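Local coordinates for flagellar biosynthesis protein FlhA (Bacillus subtilis, PDB 3MIX) that takes part in the export of flagellum proteins by the flagellar type III secretion system and is represented here by its cytosolic domain, at residues Ala337-Ser342 with Met347-Leu352; Leu240-Glu245 with Gln266-Gln271; Arg78-Glu83 with Glu180-His185; Gln193-Leu198 with Lys225-Leu230. All coordinates share one frame; numbering follows the deposited sequence.

Interaction 1 of 4, residues Ala337-Ser342 with Met347-Leu352; sequences AILLCS and MYVKQL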
loop_
_atom_site.group_PDB
_atom_site.type_symbol
_atom_site.label_atom_id
_atom_site.label_comp_id
_atom_site.label_asym_id
_atom_site.label_seq_id
_atom_site.Cartn_x
_atom_site.Cartn_y
_atom_site.Cartn_z
ATOM N N ALA A 337 16.715 4.915 0.583
ATOM C CA ALA A 337 17.360 3.649 0.932
ATOM C C ALA A 337 16.658 2.441 0.296
ATOM O O ALA A 337 15.474 2.197 0.545
ATOM C CB ALA A 337 17.464 3.496 2.448
ATOM N N ILE A 338 17.400 1.709 -0.536
ATOM C CA ILE A 338 16.915 0.498 -1.202
ATOM C C ILE A 338 17.814 -0.678 -0.822
ATOM O O ILE A 338 18.981 -0.473 -0.529
ATOM C CB ILE A 338 16.865 0.677 -2.751
ATOM C CG1 ILE A 338 15.699 1.584 -3.154
ATOM C CG2 ILE A 338 16.738 -0.660 -3.483
ATOM C CD1 ILE A 338 16.119 2.900 -3.758
ATOM N N LEU A 339 17.270 -1.896 -0.828
ATOM C CA LEU A 339 18.033 -3.109 -0.517
ATOM C C LEU A 339 17.935 -4.165 -1.628
ATOM O O LEU A 339 16.843 -4.587 -1.982
ATOM C CB LEU A 339 17.578 -3.697 0.824
ATOM C CG LEU A 339 18.307 -4.924 1.383
ATOM C CD1 LEU A 339 19.769 -4.602 1.734
ATOM C CD2 LEU A 339 17.587 -5.468 2.597
ATOM N N LEU A 340 19.077 -4.584 -2.174
ATOM C CA LEU A 340 19.115 -5.657 -3.176
ATOM C C LEU A 340 19.534 -6.981 -2.566
ATOM O O LEU A 340 20.370 -7.017 -1.662
ATOM C CB LEU A 340 20.083 -5.332 -4.316
ATOM C CG LEU A 340 19.608 -4.663 -5.608
ATOM C CD1 LEU A 340 20.787 -4.551 -6.569
ATOM C CD2 LEU A 340 18.452 -5.406 -6.282
ATOM N N CYS A 341 18.955 -8.064 -3.071
ATOM C CA CYS A 341 19.313 -9.412 -2.657
ATOM C C CYS A 341 18.926 -10.373 -3.761
ATOM O O CYS A 341 18.337 -9.958 -4.764
ATOM C CB CYS A 341 18.648 -9.790 -1.330
ATOM S SG CYS A 341 16.841 -9.765 -1.348
ATOM N N SER A 342 19.268 -11.646 -3.592
ATOM C CA SER A 342 19.000 -12.638 -4.626
ATOM C C SER A 342 17.534 -13.021 -4.593
ATOM O O SER A 342 16.917 -12.964 -3.528
ATOM C CB SER A 342 19.899 -13.872 -4.468
ATOM O OG SER A 342 19.578 -14.600 -3.298
ATOM N N MET A 347 11.676 -12.349 -0.945
ATOM C CA MET A 347 10.404 -12.389 -0.237
ATOM C C MET A 347 10.592 -12.617 1.278
ATOM O O MET A 347 9.889 -12.023 2.091
ATOM C CB MET A 347 9.482 -13.434 -0.885
ATOM C CG MET A 347 8.705 -14.305 0.075
ATOM S SD MET A 347 7.475 -15.360 -0.730
ATOM C CE MET A 347 8.503 -16.392 -1.773
ATOM N N TYR A 348 11.569 -13.429 1.653
ATOM C CA TYR A 348 11.825 -13.692 3.075
ATOM C C TYR A 348 12.518 -12.538 3.800
ATOM O O TYR A 348 12.203 -12.255 4.953
ATOM C CB TYR A 348 12.588 -15.003 3.245
ATOM C CG TYR A 348 11.829 -16.197 2.702
ATOM C CD1 TYR A 348 10.751 -16.740 3.408
ATOM C CD2 TYR A 348 12.169 -16.766 1.471
ATOM C CE1 TYR A 348 10.044 -17.829 2.918
ATOM C CE2 TYR A 348 11.463 -17.856 0.966
ATOM C CZ TYR A 348 10.405 -18.379 1.699
ATOM O OH TYR A 348 9.707 -19.457 1.221
ATOM N N VAL A 349 13.448 -11.869 3.119
ATOM C CA VAL A 349 14.097 -10.672 3.665
ATOM C C VAL A 349 13.028 -9.634 3.996
ATOM O O VAL A 349 13.052 -9.016 5.072
ATOM C CB VAL A 349 15.133 -10.064 2.672
ATOM C CG1 VAL A 349 15.714 -8.759 3.207
ATOM C CG2 VAL A 349 16.241 -11.054 2.369
ATOM N N LYS A 350 12.082 -9.475 3.070
ATOM C CA LYS A 350 10.973 -8.536 3.221
ATOM C C LYS A 350 10.085 -8.836 4.428
ATOM O O LYS A 350 9.768 -7.932 5.211
ATOM C CB LYS A 350 10.143 -8.464 1.930
ATOM C CG LYS A 350 9.005 -7.466 1.990
ATOM C CD LYS A 350 9.504 -6.042 2.009
ATOM C CE LYS A 350 8.387 -5.082 2.376
ATOM N NZ LYS A 350 8.883 -3.671 2.369
ATOM N N GLN A 351 9.681 -10.099 4.566
ATOM C CA GLN A 351 8.906 -10.558 5.719
ATOM C C GLN A 351 9.587 -10.166 7.043
ATOM O O GLN A 351 8.949 -9.618 7.956
ATOM C CB GLN A 351 8.770 -12.079 5.672
ATOM C CG GLN A 351 7.407 -12.611 5.301
ATOM C CD GLN A 351 7.407 -14.127 5.172
ATOM O OE1 GLN A 351 7.932 -14.842 6.036
ATOM N NE2 GLN A 351 6.832 -14.625 4.077
ATOM N N LEU A 352 10.884 -10.459 7.125
ATOM C CA LEU A 352 11.703 -10.171 8.293
ATOM C C LEU A 352 11.767 -8.687 8.643
ATOM O O LEU A 352 11.629 -8.321 9.811
ATOM C CB LEU A 352 13.111 -10.730 8.078
ATOM C CG LEU A 352 14.197 -10.517 9.127
ATOM C CD1 LEU A 352 13.724 -10.950 10.509
ATOM C CD2 LEU A 352 15.450 -11.272 8.712
#
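Val349 overlaps two side chains of strand 339-341 with its two methyls, one partner to each. CG1 lies 3.8 Å from Leu339 CD2, the two side chains running at a slant to one another, while CG2 sits 4.0 Å from the SG of Cys341. Contacts this long, with no hydrogen bond between the segments, are van der Waals in kind, and all three residues are buried. Leu339 and Cys341 are alternate residues of the strand, which explains why both point at the helix. In Leu339 the CG stands opposite the backbone N (chi1 -176°), which carries the branched end toward the helix. Cys341 instead holds SG between its N and its carbonyl carbon (chi1 60°), which brings the sulfur toward Val349 CG2. The backbones stay well apart, the nearest pair being Cys341 CA and Val349 CA at 8.3 Å, so side chains alone fill the separation. About 118 Å² is buried in total, roughly half of it on Val349.

Val362 touches both Cys341 and Val349, so the next strand closes the same apolar cluster. On the other face of strand 339-341, Leu340 meets Val285 and Leu363, and backbone hydrogen bonds tie Leu339 and Cys341 to Leu363. Strand 339-341, helix 343-353 and the parallel strand 362-364 together make a beta-alpha-beta unit, with Val349 on the helix face that packs on the sheet.

Interaction 2 of 4, residues Leu240-Glu245 with Gln266-Gln271; sequences LVTIFE and QALAKQ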
loop_
_atom_site.group_PDB
_atom_site.type_symbol
_atom_site.label_atom_id
_atom_site.label_comp_id
_atom_site.label_asym_id
_atom_site.label_seq_id
_atom_site.Cartn_x
_atom_site.Cartn_y
_atom_site.Cartn_z
ATOM N N LEU A 240 -2.013 -4.480 -16.099
ATOM C CA LEU A 240 -2.833 -5.648 -15.875
ATOM C C LEU A 240 -2.529 -6.758 -16.874
ATOM O O LEU A 240 -2.629 -7.948 -16.524
ATOM C CB LEU A 240 -4.324 -5.280 -15.945
ATOM C CG LEU A 240 -4.900 -4.419 -14.822
ATOM C CD1 LEU A 240 -6.338 -3.962 -15.185
ATOM C CD2 LEU A 240 -4.852 -5.174 -13.475
ATOM N N VAL A 241 -2.167 -6.359 -18.102
ATOM C CA VAL A 241 -1.821 -7.312 -19.146
ATOM C C VAL A 241 -0.652 -8.194 -18.732
ATOM O O VAL A 241 -0.746 -9.420 -18.750
ATOM C CB VAL A 241 -1.597 -6.605 -20.521
ATOM C CG1 VAL A 241 -1.116 -7.599 -21.601
ATOM C CG2 VAL A 241 -2.930 -5.941 -20.958
ATOM N N THR A 242 0.446 -7.550 -18.350
ATOM C CA THR A 242 1.644 -8.265 -17.958
ATOM C C THR A 242 1.377 -9.096 -16.704
ATOM O O THR A 242 1.781 -10.246 -16.670
ATOM C CB THR A 242 2.852 -7.327 -17.788
ATOM O OG1 THR A 242 3.125 -6.681 -19.049
ATOM C CG2 THR A 242 4.124 -8.108 -17.295
ATOM N N ILE A 243 0.689 -8.518 -15.705
ATOM C CA ILE A 243 0.286 -9.268 -14.504
ATOM C C ILE A 243 -0.452 -10.565 -14.864
ATOM O O ILE A 243 -0.048 -11.639 -14.428
ATOM C CB ILE A 243 -0.516 -8.399 -13.468
ATOM C CG1 ILE A 243 0.384 -7.297 -12.879
ATOM C CG2 ILE A 243 -1.157 -9.274 -12.351
ATOM C CD1 ILE A 243 -0.414 -6.140 -12.201
ATOM N N PHE A 244 -1.492 -10.451 -15.686
ATOM C CA PHE A 244 -2.285 -11.612 -16.088
ATOM C C PHE A 244 -1.564 -12.622 -17.011
ATOM O O PHE A 244 -1.807 -13.832 -16.898
ATOM C CB PHE A 244 -3.647 -11.185 -16.665
ATOM C CG PHE A 244 -4.703 -10.967 -15.595
ATOM C CD1 PHE A 244 -4.606 -9.898 -14.702
ATOM C CD2 PHE A 244 -5.764 -11.858 -15.458
ATOM C CE1 PHE A 244 -5.560 -9.714 -13.730
ATOM C CE2 PHE A 244 -6.729 -11.670 -14.482
ATOM C CZ PHE A 244 -6.628 -10.611 -13.615
ATOM N N GLU A 245 -0.672 -12.140 -17.876
ATOM C CA GLU A 245 0.146 -13.041 -18.718
ATOM C C GLU A 245 1.060 -13.885 -17.808
ATOM O O GLU A 245 1.247 -15.090 -18.024
ATOM C CB GLU A 245 0.932 -12.268 -19.820
ATOM C CG GLU A 245 0.020 -11.638 -20.878
ATOM C CD GLU A 245 0.756 -10.991 -22.085
ATOM O OE1 GLU A 245 1.964 -10.692 -21.974
ATOM O OE2 GLU A 245 0.112 -10.773 -23.153
ATOM N N GLN A 266 9.003 -9.895 -10.979
ATOM C CA GLN A 266 10.049 -10.081 -12.004
ATOM C C GLN A 266 9.550 -9.664 -13.390
ATOM O O GLN A 266 10.233 -8.920 -14.122
ATOM C CB GLN A 266 10.548 -11.528 -12.024
ATOM C CG GLN A 266 11.776 -11.756 -12.922
ATOM C CD GLN A 266 12.145 -13.235 -13.085
ATOM O OE1 GLN A 266 12.764 -13.622 -14.082
ATOM N NE2 GLN A 266 11.769 -14.061 -12.111
ATOM N N ALA A 267 8.344 -10.096 -13.750
ATOM C CA ALA A 267 7.776 -9.712 -15.048
ATOM C C ALA A 267 7.620 -8.202 -15.187
ATOM O O ALA A 267 7.615 -7.673 -16.309
ATOM C CB ALA A 267 6.449 -10.418 -15.298
ATOM N N LEU A 268 7.541 -7.522 -14.049
ATOM C CA LEU A 268 7.350 -6.069 -13.972
ATOM C C LEU A 268 8.687 -5.307 -13.731
ATOM O O LEU A 268 8.703 -4.183 -13.220
ATOM C CB LEU A 268 6.327 -5.771 -12.844
ATOM C CG LEU A 268 4.851 -6.134 -13.107
ATOM C CD1 LEU A 268 3.955 -5.848 -11.900
ATOM C CD2 LEU A 268 4.275 -5.409 -14.318
ATOM N N ALA A 269 9.803 -5.942 -14.075
ATOM C CA ALA A 269 11.149 -5.346 -13.917
ATOM C C ALA A 269 11.262 -3.932 -14.490
ATOM O O ALA A 269 11.728 -3.030 -13.814
ATOM C CB ALA A 269 12.251 -6.273 -14.520
ATOM N N LYS A 270 10.802 -3.732 -15.720
ATOM C CA LYS A 270 10.853 -2.403 -16.341
ATOM C C LYS A 270 10.159 -1.342 -15.477
ATOM O O LYS A 270 10.717 -0.267 -15.234
ATOM C CB LYS A 270 10.213 -2.436 -17.726
ATOM C CG LYS A 270 10.074 -1.076 -18.387
ATOM C CD LYS A 270 8.949 -1.083 -19.431
ATOM C CE LYS A 270 9.469 -1.394 -20.826
ATOM N NZ LYS A 270 10.070 -2.758 -20.949
ATOM N N GLN A 271 8.941 -1.648 -15.035
ATOM C CA GLN A 271 8.185 -0.760 -14.170
ATOM C C GLN A 271 8.903 -0.507 -12.836
ATOM O O GLN A 271 8.999 0.629 -12.380
ATOM C CB GLN A 271 6.799 -1.335 -13.928
ATOM C CG GLN A 271 5.934 -0.611 -12.913
ATOM C CD GLN A 271 4.653 -1.381 -12.654
ATOM O OE1 GLN A 271 3.970 -1.809 -13.591
ATOM N NE2 GLN A 271 4.318 -1.567 -11.388
#
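Thr242 and Ile243, near the start of helix 240-250, rest against the joint between helices 257-267 and 269-276, a contact of one helix with the junction of two consecutive helices, within the run of helices spanning 192 to 276. The joint is Leu268, which leaves the helical backbone conformation after one helix and occupies the N-cap position of the next. A backbone bond from Ala269 N to Gln266 O, 3.0 Å, spans the turn.

Thr242 presents its methyl, not its hydroxyl. With OG1 beside the backbone N and opposite the carbonyl carbon (chi1 -61°), CG2 is left facing the other segment, where it lies 3.8 Å from Ala267 CB and 3.7 Å from the carbonyl oxygen Ala267 O. The same methyl comes within 4.0 Å of Leu268 CD2, so a single carbon touches both the last residue of helix 257-267 and the linking Leu268. The hydroxyl finds a weak hydrogen bond with Asn239 OD1.

Leu268 reaches across although its CB does not aim directly at helix 240-250. Its CG lies opposite the carbonyl carbon (chi1 -72°), and the two methyls then divide the work between Thr242 and Ile243. Val235 also touches this leucine. The alpha carbons of Thr242 and Ala267 come to 6.9 Å, a close approach that the small alanine permits. Ile243 uses its longer branch, placed beside the backbone N, and meets Leu268 at a slant, with CG1 4.0 Å from CD1.

Interaction 3 of 4, residues Arg78-Glu83 with Glu180-His185; sequences RQLALE and EKIKQH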
loop_
_atom_site.group_PDB
_atom_site.type_symbol
_atom_site.label_atom_id
_atom_site.label_comp_id
_atom_site.label_asym_id
_atom_site.label_seq_id
_atom_site.Cartn_x
_atom_site.Cartn_y
_atom_site.Cartn_z
ATOM N N ARG A 78 -8.982 9.774 -8.874
ATOM C CA ARG A 78 -8.375 9.837 -10.207
ATOM C C ARG A 78 -6.858 9.710 -10.152
ATOM O O ARG A 78 -6.285 8.901 -10.871
ATOM C CB ARG A 78 -8.862 11.068 -10.987
ATOM C CG ARG A 78 -10.392 11.192 -10.865
ATOM C CD ARG A 78 -11.127 11.837 -12.035
ATOM N NE ARG A 78 -10.837 13.250 -12.193
ATOM C CZ ARG A 78 -11.755 14.202 -12.356
ATOM N NH1 ARG A 78 -13.059 13.925 -12.371
ATOM N NH2 ARG A 78 -11.361 15.453 -12.515
ATOM N N GLN A 79 -6.208 10.472 -9.286
ATOM C CA GLN A 79 -4.754 10.378 -9.135
ATOM C C GLN A 79 -4.268 8.967 -8.814
ATOM O O GLN A 79 -3.337 8.455 -9.436
ATOM C CB GLN A 79 -4.262 11.332 -8.039
ATOM C CG GLN A 79 -2.737 11.292 -7.805
ATOM C CD GLN A 79 -2.311 11.784 -6.404
ATOM O OE1 GLN A 79 -1.342 11.267 -5.812
ATOM N NE2 GLN A 79 -3.036 12.775 -5.870
ATOM N N LEU A 80 -4.897 8.352 -7.817
ATOM C CA LEU A 80 -4.430 7.088 -7.289
ATOM C C LEU A 80 -4.742 5.940 -8.221
ATOM O O LEU A 80 -4.017 4.965 -8.231
ATOM C CB LEU A 80 -5.043 6.836 -5.916
ATOM C CG LEU A 80 -4.490 7.780 -4.850
ATOM C CD1 LEU A 80 -5.081 7.355 -3.532
ATOM C CD2 LEU A 80 -2.972 7.720 -4.827
ATOM N N ALA A 81 -5.828 6.057 -8.983
ATOM C CA ALA A 81 -6.110 5.108 -10.044
ATOM C C ALA A 81 -4.980 5.092 -11.064
ATOM O O ALA A 81 -4.555 4.004 -11.488
ATOM C CB ALA A 81 -7.446 5.416 -10.728
ATOM N N LEU A 82 -4.485 6.281 -11.437
ATOM C CA LEU A 82 -3.453 6.387 -12.470
ATOM C C LEU A 82 -2.098 6.025 -11.906
ATOM O O LEU A 82 -1.274 5.445 -12.608
ATOM C CB LEU A 82 -3.405 7.784 -13.135
ATOM C CG LEU A 82 -4.674 8.227 -13.894
ATOM C CD1 LEU A 82 -4.656 9.716 -14.237
ATOM C CD2 LEU A 82 -4.888 7.393 -15.187
ATOM N N GLU A 83 -1.853 6.369 -10.648
ATOM C CA GLU A 83 -0.551 6.057 -10.067
ATOM C C GLU A 83 -0.471 4.612 -9.554
ATOM O O GLU A 83 0.583 3.990 -9.659
ATOM C CB GLU A 83 -0.271 7.005 -8.928
ATOM C CG GLU A 83 1.067 6.802 -8.276
ATOM C CD GLU A 83 1.214 7.708 -7.067
ATOM O OE1 GLU A 83 0.494 8.731 -6.996
ATOM O OE2 GLU A 83 2.058 7.399 -6.192
ATOM N N GLU A 180 -1.991 10.252 1.155
ATOM C CA GLU A 180 -0.854 9.554 1.744
ATOM C C GLU A 180 -1.301 8.377 2.597
ATOM O O GLU A 180 -0.649 7.344 2.604
ATOM C CB GLU A 180 0.016 10.499 2.579
ATOM C CG GLU A 180 0.752 11.592 1.778
ATOM C CD GLU A 180 1.611 11.062 0.627
ATOM O OE1 GLU A 180 2.376 10.092 0.831
ATOM O OE2 GLU A 180 1.542 11.650 -0.486
ATOM N N LYS A 181 -2.401 8.528 3.323
ATOM C CA LYS A 181 -2.881 7.420 4.164
ATOM C C LYS A 181 -3.466 6.292 3.362
ATOM O O LYS A 181 -3.262 5.136 3.697
ATOM C CB LYS A 181 -3.857 7.873 5.250
ATOM C CG LYS A 181 -3.244 7.768 6.641
ATOM C CD LYS A 181 -2.189 8.802 6.884
ATOM C CE LYS A 181 -0.934 8.197 7.526
ATOM N NZ LYS A 181 -1.224 7.229 8.634
ATOM N N ILE A 182 -4.180 6.628 2.298
ATOM C CA ILE A 182 -4.703 5.618 1.389
ATOM C C ILE A 182 -3.560 4.854 0.727
ATOM O O ILE A 182 -3.640 3.625 0.555
ATOM C CB ILE A 182 -5.673 6.235 0.364
ATOM C CG1 ILE A 182 -6.957 6.675 1.089
ATOM C CG2 ILE A 182 -6.032 5.239 -0.708
ATOM C CD1 ILE A 182 -7.922 7.457 0.222
ATOM N N LYS A 183 -2.491 5.577 0.388
ATOM C CA LYS A 183 -1.307 4.964 -0.221
ATOM C C LYS A 183 -0.659 3.981 0.743
ATOM O O LYS A 183 -0.276 2.895 0.340
ATOM C CB LYS A 183 -0.300 6.027 -0.676
ATOM C CG LYS A 183 -0.677 6.657 -2.018
ATOM C CD LYS A 183 0.117 7.914 -2.297
ATOM C CE LYS A 183 1.588 7.609 -2.466
ATOM N NZ LYS A 183 2.368 8.849 -2.766
ATOM N N GLN A 184 -0.594 4.347 2.018
ATOM C CA GLN A 184 0.009 3.477 3.010
ATOM C C GLN A 184 -0.835 2.209 3.228
ATOM O O GLN A 184 -0.306 1.183 3.668
ATOM C CB GLN A 184 0.202 4.239 4.328
ATOM C CG GLN A 184 0.851 3.431 5.471
ATOM C CD GLN A 184 0.924 4.186 6.805
ATOM O OE1 GLN A 184 1.097 3.575 7.869
ATOM N NE2 GLN A 184 0.788 5.517 6.756
ATOM N N HIS A 185 -2.143 2.295 2.940
ATOM C CA HIS A 185 -3.069 1.205 3.220
ATOM C C HIS A 185 -3.745 0.639 1.970
ATOM O O HIS A 185 -4.707 -0.117 2.094
ATOM C CB HIS A 185 -4.124 1.655 4.256
ATOM C CG HIS A 185 -3.542 1.972 5.604
ATOM N ND1 HIS A 185 -3.257 0.999 6.539
ATOM C CD2 HIS A 185 -3.149 3.150 6.158
ATOM C CE1 HIS A 185 -2.725 1.560 7.611
ATOM N NE2 HIS A 185 -2.651 2.864 7.406
#
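The carboxylate of Glu83 approaches Lys183 through OE2, which stands 3.7 Å from Lys183 NZ, a long salt bridge, and 3.8 Å from the adjoining CE. The two side chains cross at about a right angle. Another flat group, the imidazole of His185, has Lys181 O at its edge in the ring plane and belongs to the far side of helix 180-185. Lys183 NZ also makes a long pairing, 3.7 Å, with Glu180 OE2 of its own helix, so one ammonium is shared by two carboxylates in a salt-bridge network. The Lys183 chain reaches them by bending at the third torsion (chi3 65°), whereas Glu83 is extended beyond CG.

Nearer the helix backbones, Leu80 separates its methyls: CD1 lies 3.7 Å from Ile182 CG2, and CD2 lies 3.8 Å from Lys183 CG. The lysine thus gives its aliphatic part to the leucine and its amine to the acids. Replacing Leu80 with an alanine would probably leave Ile182 CG2 and the Lys183 methylenes without their apolar partner and open a gap between the helices.

The segment axes pass 11.5 Å apart at 35°, closer to parallel than to perpendicular. Helix 170-189 is held on another side by the four-stranded mixed sheet, with Lys181 NZ hydrogen-bonded to Val113 O and His185 touching strands 103-108 and 111-117, which places it between that sheet and helix 69-84.

Interaction 4 of 4, residues Gln193-Leu198 with Lys225-Leu230; sequences QETKQL and KVLAKL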
loop_
_atom_site.group_PDB
_atom_site.type_symbol
_atom_site.label_atom_id
_atom_site.label_comp_id
_atom_site.label_asym_id
_atom_site.label_seq_id
_atom_site.Cartn_x
_atom_site.Cartn_y
_atom_site.Cartn_z
ATOM N N GLN A 193 -14.466 -6.691 -4.757
ATOM C CA GLN A 193 -15.175 -5.788 -5.645
ATOM C C GLN A 193 -14.206 -5.081 -6.613
ATOM O O GLN A 193 -14.464 -5.025 -7.813
ATOM C CB GLN A 193 -16.039 -4.782 -4.829
ATOM C CG GLN A 193 -17.322 -5.459 -4.201
ATOM C CD GLN A 193 -18.336 -4.480 -3.570
ATOM O OE1 GLN A 193 -18.005 -3.339 -3.243
ATOM N NE2 GLN A 193 -19.579 -4.926 -3.434
ATOM N N GLU A 194 -13.102 -4.542 -6.095
ATOM C CA GLU A 194 -12.124 -3.835 -6.935
ATOM C C GLU A 194 -11.394 -4.819 -7.857
ATOM O O GLU A 194 -11.141 -4.523 -9.017
ATOM C CB GLU A 194 -11.100 -3.106 -6.062
ATOM C CG GLU A 194 -11.659 -1.911 -5.284
ATOM C CD GLU A 194 -12.492 -2.314 -4.051
ATOM O OE1 GLU A 194 -12.528 -3.512 -3.607
ATOM O OE2 GLU A 194 -13.122 -1.395 -3.513
ATOM N N THR A 195 -11.078 -6.000 -7.351
ATOM C CA THR A 195 -10.441 -7.014 -8.184
ATOM C C THR A 195 -11.324 -7.385 -9.368
ATOM O O THR A 195 -10.850 -7.422 -10.522
ATOM C CB THR A 195 -10.067 -8.214 -7.329
ATOM O OG1 THR A 195 -9.212 -7.734 -6.298
ATOM C CG2 THR A 195 -9.339 -9.292 -8.150
ATOM N N LYS A 196 -12.609 -7.613 -9.100
ATOM C CA LYS A 196 -13.558 -7.920 -10.166
ATOM C C LYS A 196 -13.718 -6.806 -11.191
ATOM O O LYS A 196 -13.875 -7.059 -12.390
ATOM C CB LYS A 196 -14.929 -8.283 -9.596
ATOM C CG LYS A 196 -14.944 -9.684 -8.936
ATOM C CD LYS A 196 -16.234 -9.919 -8.145
ATOM C CE LYS A 196 -17.459 -9.976 -9.082
ATOM N NZ LYS A 196 -17.206 -10.933 -10.247
ATOM N N GLN A 197 -13.711 -5.572 -10.718
ATOM C CA GLN A 197 -13.812 -4.441 -11.611
ATOM C C GLN A 197 -12.620 -4.450 -12.602
ATOM O O GLN A 197 -12.807 -4.260 -13.806
ATOM C CB GLN A 197 -13.902 -3.164 -10.772
ATOM C CG GLN A 197 -13.690 -1.870 -11.506
ATOM C CD GLN A 197 -13.880 -0.652 -10.587
ATOM O OE1 GLN A 197 -13.384 -0.620 -9.449
ATOM N NE2 GLN A 197 -14.629 0.343 -11.071
ATOM N N LEU A 198 -11.420 -4.711 -12.086
ATOM C CA LEU A 198 -10.196 -4.756 -12.910
ATOM C C LEU A 198 -10.194 -5.920 -13.898
ATOM O O LEU A 198 -9.813 -5.758 -15.051
ATOM C CB LEU A 198 -8.959 -4.801 -12.014
ATOM C CG LEU A 198 -8.778 -3.495 -11.220
ATOM C CD1 LEU A 198 -7.592 -3.597 -10.343
ATOM C CD2 LEU A 198 -8.623 -2.260 -12.184
ATOM N N LYS A 225 -5.255 -11.475 -3.747
ATOM C CA LYS A 225 -4.034 -11.594 -2.916
ATOM C C LYS A 225 -2.740 -11.196 -3.648
ATOM O O LYS A 225 -1.897 -10.542 -3.068
ATOM C CB LYS A 225 -3.876 -13.029 -2.382
ATOM C CG LYS A 225 -4.970 -13.422 -1.357
ATOM C CD LYS A 225 -4.879 -14.933 -1.074
ATOM C CE LYS A 225 -5.897 -15.301 0.014
ATOM N NZ LYS A 225 -7.296 -15.431 -0.515
ATOM N N VAL A 226 -2.585 -11.577 -4.910
ATOM C CA VAL A 226 -1.432 -11.109 -5.678
ATOM C C VAL A 226 -1.445 -9.593 -5.815
ATOM O O VAL A 226 -0.431 -8.931 -5.528
ATOM C CB VAL A 226 -1.324 -11.813 -7.064
ATOM C CG1 VAL A 226 -0.187 -11.180 -7.931
ATOM C CG2 VAL A 226 -1.158 -13.339 -6.856
ATOM N N LEU A 227 -2.598 -9.041 -6.198
ATOM C CA LEU A 227 -2.726 -7.597 -6.320
ATOM C C LEU A 227 -2.464 -6.861 -4.996
ATOM O O LEU A 227 -1.795 -5.820 -5.003
ATOM C CB LEU A 227 -4.085 -7.193 -6.891
ATOM C CG LEU A 227 -4.472 -7.790 -8.256
ATOM C CD1 LEU A 227 -5.822 -7.216 -8.682
ATOM C CD2 LEU A 227 -3.404 -7.457 -9.308
ATOM N N ALA A 228 -2.953 -7.417 -3.890
ATOM C CA ALA A 228 -2.726 -6.809 -2.591
ATOM C C ALA A 228 -1.252 -6.866 -2.214
ATOM O O ALA A 228 -0.736 -5.939 -1.641
ATOM C CB ALA A 228 -3.652 -7.470 -1.413
ATOM N N LYS A 229 -0.598 -7.970 -2.521
ATOM C CA LYS A 229 0.818 -8.113 -2.231
ATOM C C LYS A 229 1.689 -7.150 -3.080
ATOM O O LYS A 229 2.667 -6.598 -2.585
ATOM C CB LYS A 229 1.233 -9.578 -2.401
ATOM C CG LYS A 229 2.588 -9.824 -1.778
ATOM C CD LYS A 229 2.722 -11.177 -1.113
ATOM C CE LYS A 229 4.000 -11.180 -0.278
ATOM N NZ LYS A 229 4.482 -12.562 -0.031
ATOM N N LEU A 230 1.311 -6.934 -4.343
ATOM C CA LEU A 230 1.928 -5.892 -5.147
ATOM C C LEU A 230 1.742 -4.498 -4.518
ATOM O O LEU A 230 2.737 -3.779 -4.297
ATOM C CB LEU A 230 1.435 -5.937 -6.609
ATOM C CG LEU A 230 1.856 -7.227 -7.369
ATOM C CD1 LEU A 230 1.108 -7.371 -8.700
ATOM C CD2 LEU A 230 3.406 -7.312 -7.607
#
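Within Lys225-Leu230, Leu227 alone meets Gln193-Leu198, and the residues before and after it serve other faces. At the start, Lys225 and Val226 lean on helix 257-267, at Ser257 and Thr261. Next comes Leu227, directed at Gln193-Leu198. Its CG is placed opposite the carbonyl carbon (chi1 -56°), and a single methyl, CD1, does the touching: it lies 4.1 Å from Thr195 CG2, 4.2 Å from Thr195 OG1 and 4.4 Å from Leu198 CD1. Thr195 and Leu198 are three residues apart on one helical turn, which brings both to the same methyl. The distances indicate light van der Waals contact, in keeping with only about 95 Å² buried, and the nearest alpha carbons, those of Thr195 and Leu227, are 8.0 Å apart.

The threonine hydroxyl is not left to the leucine, since OG1 is hydrogen-bonded to Gly191 O one turn earlier; that bond goes with an OG1 held beside its own backbone N (chi1 -58°). Further along, Ala228 touches Ile190, Lys229 NZ forms a salt bridge with Asp258 OD1, and Leu230 touches Arg265.

The faces of helix 220-232 meet helices 192-205, 240-250 and 257-267. It packs on helix 192-205 through Leu227 here, and through Val220, Ile223 and Gln224 nearer its start, which touch Thr195: a side-chain contact between helices of the helical part of the cytosolic domain, residues 192-276.

Interactions 2 and 4 adjoin through apolar contacts: their centres are 14 Å apart, and Ile243 CD1 meets Leu230 CD1 at 4.0 Å while Ile243 CG2 lies 4.2 Å from Leu227 CD2. Interaction 3 precedes them in the chain and stays separate, its nearest atoms about 7 Å from interaction 2 and 8 Å from interaction 4, although helices 170-189 and 192-205 are consecutive. Interaction 1 lies in the C-terminal sheet region, with its centre about 23 Å from that of interaction 4, yet Met347 SD packs 4.2 Å from Lys229 NZ and so joins that region to the helices. The contacts run in chain order 3, 4, 2, 1 from helix 69-84 to helix 343-353.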